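Local coordinates for protein myosin-I heavy chain (Dictyostelium discoideum, PDB 5EJR) that moves along actin filaments as an ATP-driven class VII myosin motor, takes part in early phagocytosis and adhesion, and is represented here by its second MyTH4-FERM tail unit, at residues A[135-140]-A[176-182]; A[440-446]-A[458-464]. One frame throughout, in Å; residues are numbered along the deposited sequence.

The two contacts belong to different domains of the myosin tail. Contact 1 comes first along the chain, in the helical MyTH4 domain, where the C-terminal ends of helices 121-137 and 164-178 meet beside the loops that follow them. Contact 2 opens only after contact 1 has closed; it lies in the last part of the FERM domain, a PTB-like lobe, and pairs strands 444-448 and 455-460 of a four-stranded antiparallel sheet. Their centres are about 42 Å apart and their nearest atoms about 29 Å. They share no helix, strand or sheet: contact 1 joins two helix ends within the MyTH4 domain, contact 2 two strands within the PTB-like lobe.

Contact 1 of 2, residues A[135-140]-A[176-182]; sequences SITFSP and KLESHPI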
# COMPACT_ATOMS: atom_id res chain seq x y z
N SER A 135 14.09 -4.88 13.56
CA SER A 135 14.68 -3.57 13.87
C SER A 135 14.09 -2.41 13.06
O SER A 135 14.12 -1.28 13.53
CB SER A 135 16.20 -3.61 13.75
OG SER A 135 16.60 -3.69 12.39
N ILE A 136 13.56 -2.68 11.85
CA ILE A 136 12.92 -1.62 11.06
C ILE A 136 11.50 -1.31 11.58
O ILE A 136 11.02 -0.19 11.39
CB ILE A 136 12.97 -1.85 9.52
CG1 ILE A 136 12.39 -3.21 9.12
CG2 ILE A 136 14.39 -1.65 8.96
CD1 ILE A 136 12.01 -3.36 7.64
N THR A 137 10.86 -2.29 12.28
CA THR A 137 9.49 -2.18 12.79
C THR A 137 9.38 -1.63 14.23
O THR A 137 8.77 -0.58 14.44
CB THR A 137 8.78 -3.53 12.65
OG1 THR A 137 9.21 -4.12 11.43
CG2 THR A 137 7.25 -3.39 12.63
N PHE A 138 9.92 -2.35 15.21
CA PHE A 138 9.81 -1.96 16.62
C PHE A 138 11.13 -2.15 17.33
O PHE A 138 11.97 -2.96 16.94
CB PHE A 138 8.66 -2.72 17.33
CG PHE A 138 8.63 -4.21 17.07
CD1 PHE A 138 9.50 -5.07 17.74
CD2 PHE A 138 7.79 -4.74 16.11
CE1 PHE A 138 9.52 -6.43 17.45
CE2 PHE A 138 7.80 -6.11 15.82
CZ PHE A 138 8.67 -6.95 16.50
N SER A 139 11.31 -1.37 18.38
CA SER A 139 12.50 -1.38 19.19
C SER A 139 12.41 -2.50 20.23
O SER A 139 11.31 -2.78 20.72
CB SER A 139 12.60 -0.04 19.91
OG SER A 139 13.66 0.02 20.86
N PRO A 140 13.54 -3.12 20.67
CA PRO A 140 13.46 -3.99 21.85
C PRO A 140 13.30 -3.03 23.06
O PRO A 140 13.43 -1.81 22.88
CB PRO A 140 14.82 -4.70 21.88
CG PRO A 140 15.75 -3.79 21.17
CD PRO A 140 14.95 -2.90 20.25
N LYS A 176 19.97 0.17 12.19
CA LYS A 176 18.52 0.24 12.38
C LYS A 176 18.10 0.28 13.85
O LYS A 176 17.04 0.82 14.14
CB LYS A 176 17.80 -0.89 11.62
CG LYS A 176 17.92 -0.83 10.09
CD LYS A 176 17.46 0.51 9.50
CE LYS A 176 17.72 0.61 8.02
NZ LYS A 176 18.14 1.99 7.64
N LEU A 177 18.90 -0.28 14.79
CA LEU A 177 18.57 -0.23 16.22
C LEU A 177 19.03 1.11 16.78
O LEU A 177 18.42 1.63 17.71
CB LEU A 177 19.20 -1.40 17.00
CG LEU A 177 18.68 -2.80 16.67
CD1 LEU A 177 19.67 -3.85 17.09
CD2 LEU A 177 17.32 -3.08 17.32
N GLU A 178 20.10 1.68 16.20
CA GLU A 178 20.62 3.00 16.56
C GLU A 178 19.63 4.10 16.14
O GLU A 178 19.57 5.15 16.77
CB GLU A 178 21.98 3.23 15.87
CG GLU A 178 23.16 2.69 16.66
CD GLU A 178 24.50 2.64 15.94
OE1 GLU A 178 24.57 2.98 14.73
OE2 GLU A 178 25.49 2.23 16.59
N SER A 179 18.84 3.83 15.08
CA SER A 179 17.85 4.76 14.51
C SER A 179 16.66 5.06 15.46
O SER A 179 16.04 6.13 15.33
CB SER A 179 17.34 4.23 13.18
OG SER A 179 16.28 3.30 13.35
N HIS A 180 16.33 4.13 16.38
CA HIS A 180 15.24 4.27 17.34
C HIS A 180 15.46 5.42 18.34
O HIS A 180 16.61 5.67 18.73
CB HIS A 180 14.95 2.95 18.05
CG HIS A 180 14.33 1.93 17.16
ND1 HIS A 180 12.97 1.92 16.93
CD2 HIS A 180 14.89 0.90 16.49
CE1 HIS A 180 12.76 0.91 16.10
NE2 HIS A 180 13.88 0.26 15.82
N PRO A 181 14.41 6.18 18.73
CA PRO A 181 12.98 6.03 18.38
C PRO A 181 12.59 6.53 16.98
O PRO A 181 12.95 7.65 16.59
CB PRO A 181 12.27 6.80 19.50
CG PRO A 181 13.23 7.89 19.88
CD PRO A 181 14.62 7.30 19.68
N ILE A 182 11.86 5.69 16.23
CA ILE A 182 11.35 5.99 14.89
C ILE A 182 10.11 6.91 15.05
O ILE A 182 9.23 6.58 15.85
CB ILE A 182 11.02 4.68 14.11
CG1 ILE A 182 12.28 3.82 13.87
CG2 ILE A 182 10.29 4.97 12.78
CD1 ILE A 182 12.02 2.38 13.34
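Lys176 lays the aliphatic part of its side chain against Ser135 and Ile136: its CB comes within 3.1 Å of Ser135 OG, and CG and CD run past Ile136 CG2. A bend at chi2 (-55°) carries the rest of the chain along that methyl. The Ser135 hydroxyl is engaged in its own helix, where it bonds to Tyr132 O. One residue on, Leu177 sets CD2 between Ser135 CB and Pro140 CD, 3.8 Å from the latter, while helix 142-159 packs on the same leucine through Phe148, Met149 and Leu152. The two segments are the C-terminal ends of helices 121-137 and 164-178 in the MyTH4 helical bundle, each running out into a loop. His180, in the loop, ties the two segments together. Its NE2 donates to Ser135 O over 2.8 Å, with an N-H...O angle of 150° and the oxygen tilted 19° from the ring plane. Ser139 CB lies over one face of the imidazole, 3.8 Å from the ring centroid and displaced toward the ND1 side, a CH-pi contact; its hydroxyl turns instead to Pro140 O. After the cis peptide before Pro181, Ile182 points back at the first helix and rests CD1 3.4 Å from Ile136 O, an oxygen that also accepts from Tyr229 OH.

Contact 2 of 2, residues A[440-446]-A[458-464]; sequences INKKGVS and FWTFQSI. With EDO (1,2-ethanediol), chain F; EDO (1,2-ethanediol), chain B.
Phe461 lays its ring flat across the backbone at Gly444. From CB, with CG anti to the carbonyl carbon (chi1 -71°), the side chain swings in until Gly444 CA stands almost over the ring centre, 3.5 Å from the centroid and 10° off the normal, a CH-pi contact; CD1 lies nearest that CA too. CD2 passes Lys442 O; CE2 comes 3.0 Å from Asn441 O at the ring edge, and CZ meets both Asn441 O and Ile440 CG2. CE1 nears Val445 CG2 obliquely, while Tyr501 of helix 494-505 meets the ring edge-to-face. The Phe461 backbone N bonds Lys443 O at 3.3 Å, and water 2 links that oxygen to Gln462 OE1. Asn441 OD1 takes the Gly444 N-H at 3.1 Å, an Asx motif at the turn that leads into the strand. Beyond it Val445 and Trp459 form a hydrogen-bonded pair, Val445 N to Trp459 O and Trp459 N to Val445 O both 2.9 Å, and Val445 CG1 leans on Trp459 CE3. Ser446 OG sits at the edge of the Phe458 ring, in its plane. The antiparallel hairpin of strands 444-448 and 455-460, with flanking Ile440, Phe461 and Ile464 touching helix 494-505, is consistent with the PH/PTB-like lobe of FERM domains.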
# COMPACT_ATOMS: atom_id res chain seq x y z
N ILE A 440 -16.74 12.34 -3.22
CA ILE A 440 -16.15 13.59 -2.71
C ILE A 440 -15.57 14.31 -3.89
O ILE A 440 -14.82 13.71 -4.66
CB ILE A 440 -15.10 13.35 -1.58
CG1 ILE A 440 -15.73 12.51 -0.41
CG2 ILE A 440 -14.53 14.69 -1.06
CD1 ILE A 440 -14.71 11.98 0.66
N ASN A 441 -15.93 15.60 -4.05
CA ASN A 441 -15.43 16.41 -5.15
C ASN A 441 -15.16 17.82 -4.66
O ASN A 441 -15.10 18.03 -3.44
CB ASN A 441 -16.38 16.37 -6.35
CG ASN A 441 -17.70 17.08 -6.12
OD1 ASN A 441 -18.08 17.40 -5.00
ND2 ASN A 441 -18.35 17.44 -7.19
N LYS A 442 -14.96 18.78 -5.60
CA LYS A 442 -14.63 20.17 -5.23
C LYS A 442 -15.78 20.90 -4.47
O LYS A 442 -15.52 21.86 -3.75
CB LYS A 442 -14.19 20.97 -6.49
CG LYS A 442 -15.32 21.20 -7.52
CD LYS A 442 -14.84 22.14 -8.66
CE LYS A 442 -15.94 23.03 -9.20
NZ LYS A 442 -16.79 22.31 -10.19
N LYS A 443 -17.02 20.44 -4.65
CA LYS A 443 -18.24 21.03 -4.05
C LYS A 443 -18.58 20.47 -2.66
O LYS A 443 -19.11 21.19 -1.81
CB LYS A 443 -19.43 20.82 -4.98
CG LYS A 443 -19.28 21.51 -6.32
CD LYS A 443 -20.57 21.41 -7.13
CE LYS A 443 -20.51 22.12 -8.46
NZ LYS A 443 -20.44 23.59 -8.30
N GLY A 444 -18.34 19.19 -2.45
CA GLY A 444 -18.63 18.58 -1.16
C GLY A 444 -18.70 17.08 -1.19
O GLY A 444 -18.00 16.44 -1.97
N VAL A 445 -19.57 16.54 -0.33
CA VAL A 445 -19.78 15.12 -0.11
C VAL A 445 -21.16 14.73 -0.60
O VAL A 445 -22.15 15.39 -0.27
CB VAL A 445 -19.61 14.78 1.40
CG1 VAL A 445 -19.89 13.32 1.68
CG2 VAL A 445 -18.23 15.18 1.92
N SER A 446 -21.24 13.64 -1.37
CA SER A 446 -22.51 13.11 -1.86
C SER A 446 -22.59 11.62 -1.61
O SER A 446 -21.57 10.94 -1.43
CB SER A 446 -22.64 13.31 -3.37
OG SER A 446 -22.34 14.63 -3.82
N PHE A 458 -26.51 15.27 -0.57
CA PHE A 458 -25.45 16.22 -0.89
C PHE A 458 -25.24 17.22 0.22
O PHE A 458 -26.20 17.87 0.67
CB PHE A 458 -25.67 16.93 -2.24
CG PHE A 458 -24.61 17.97 -2.54
CD1 PHE A 458 -23.31 17.58 -2.86
CD2 PHE A 458 -24.88 19.32 -2.42
CE1 PHE A 458 -22.32 18.53 -3.09
CE2 PHE A 458 -23.90 20.28 -2.68
CZ PHE A 458 -22.62 19.87 -3.01
N TRP A 459 -23.99 17.39 0.62
CA TRP A 459 -23.60 18.32 1.66
C TRP A 459 -22.40 19.11 1.15
O TRP A 459 -21.35 18.52 0.84
CB TRP A 459 -23.20 17.54 2.94
CG TRP A 459 -24.27 16.65 3.51
CD1 TRP A 459 -25.25 17.01 4.39
CD2 TRP A 459 -24.44 15.24 3.29
NE1 TRP A 459 -26.01 15.92 4.74
CE2 TRP A 459 -25.54 14.82 4.06
CE3 TRP A 459 -23.74 14.28 2.53
CZ2 TRP A 459 -25.98 13.49 4.09
CZ3 TRP A 459 -24.17 12.96 2.56
CH2 TRP A 459 -25.26 12.57 3.35
N THR A 460 -22.53 20.44 1.08
CA THR A 460 -21.42 21.30 0.66
C THR A 460 -20.37 21.30 1.75
O THR A 460 -20.69 21.01 2.91
CB THR A 460 -21.91 22.75 0.42
OG1 THR A 460 -22.38 23.28 1.65
CG2 THR A 460 -22.97 22.85 -0.64
N PHE A 461 -19.13 21.66 1.42
CA PHE A 461 -18.08 21.76 2.42
C PHE A 461 -18.38 22.84 3.47
O PHE A 461 -18.05 22.66 4.64
CB PHE A 461 -16.72 21.99 1.77
CG PHE A 461 -16.19 20.77 1.04
CD1 PHE A 461 -16.05 19.55 1.69
CD2 PHE A 461 -15.80 20.86 -0.29
CE1 PHE A 461 -15.54 18.43 1.02
CE2 PHE A 461 -15.27 19.75 -0.95
CZ PHE A 461 -15.14 18.54 -0.30
N GLN A 462 -19.06 23.94 3.04
CA GLN A 462 -19.45 25.08 3.89
C GLN A 462 -20.35 24.61 5.03
O GLN A 462 -20.22 25.07 6.15
CB GLN A 462 -20.19 26.16 3.06
CG GLN A 462 -19.35 26.85 1.97
CD GLN A 462 -18.84 25.90 0.89
OE1 GLN A 462 -19.60 25.15 0.26
NE2 GLN A 462 -17.52 25.85 0.72
N SER A 463 -21.25 23.67 4.71
CA SER A 463 -22.23 23.09 5.61
C SER A 463 -21.69 21.99 6.55
O SER A 463 -22.45 21.45 7.35
CB SER A 463 -23.42 22.56 4.81
OG SER A 463 -23.14 21.28 4.28
N ILE A 464 -20.38 21.66 6.46
CA ILE A 464 -19.75 20.63 7.30
C ILE A 464 -18.72 21.33 8.17
O ILE A 464 -17.74 21.87 7.64
CB ILE A 464 -19.14 19.45 6.48
CG1 ILE A 464 -20.20 18.72 5.64
CG2 ILE A 464 -18.40 18.47 7.41
CD1 ILE A 464 -19.67 18.04 4.31
C1 EDO F . -21.75 15.94 -7.40
O1 EDO F . -22.43 15.43 -8.54
C2 EDO F . -21.66 17.45 -7.62
O2 EDO F . -20.98 18.06 -6.56
C1 EDO B . -15.89 19.39 -12.27
O1 EDO B . -16.11 20.72 -12.69
C2 EDO B . -14.40 19.23 -11.97
O2 EDO B . -13.66 19.71 -13.10
O HOH W 1 -15.87 24.59 -1.72
O HOH W 2 -19.42 23.78 -2.13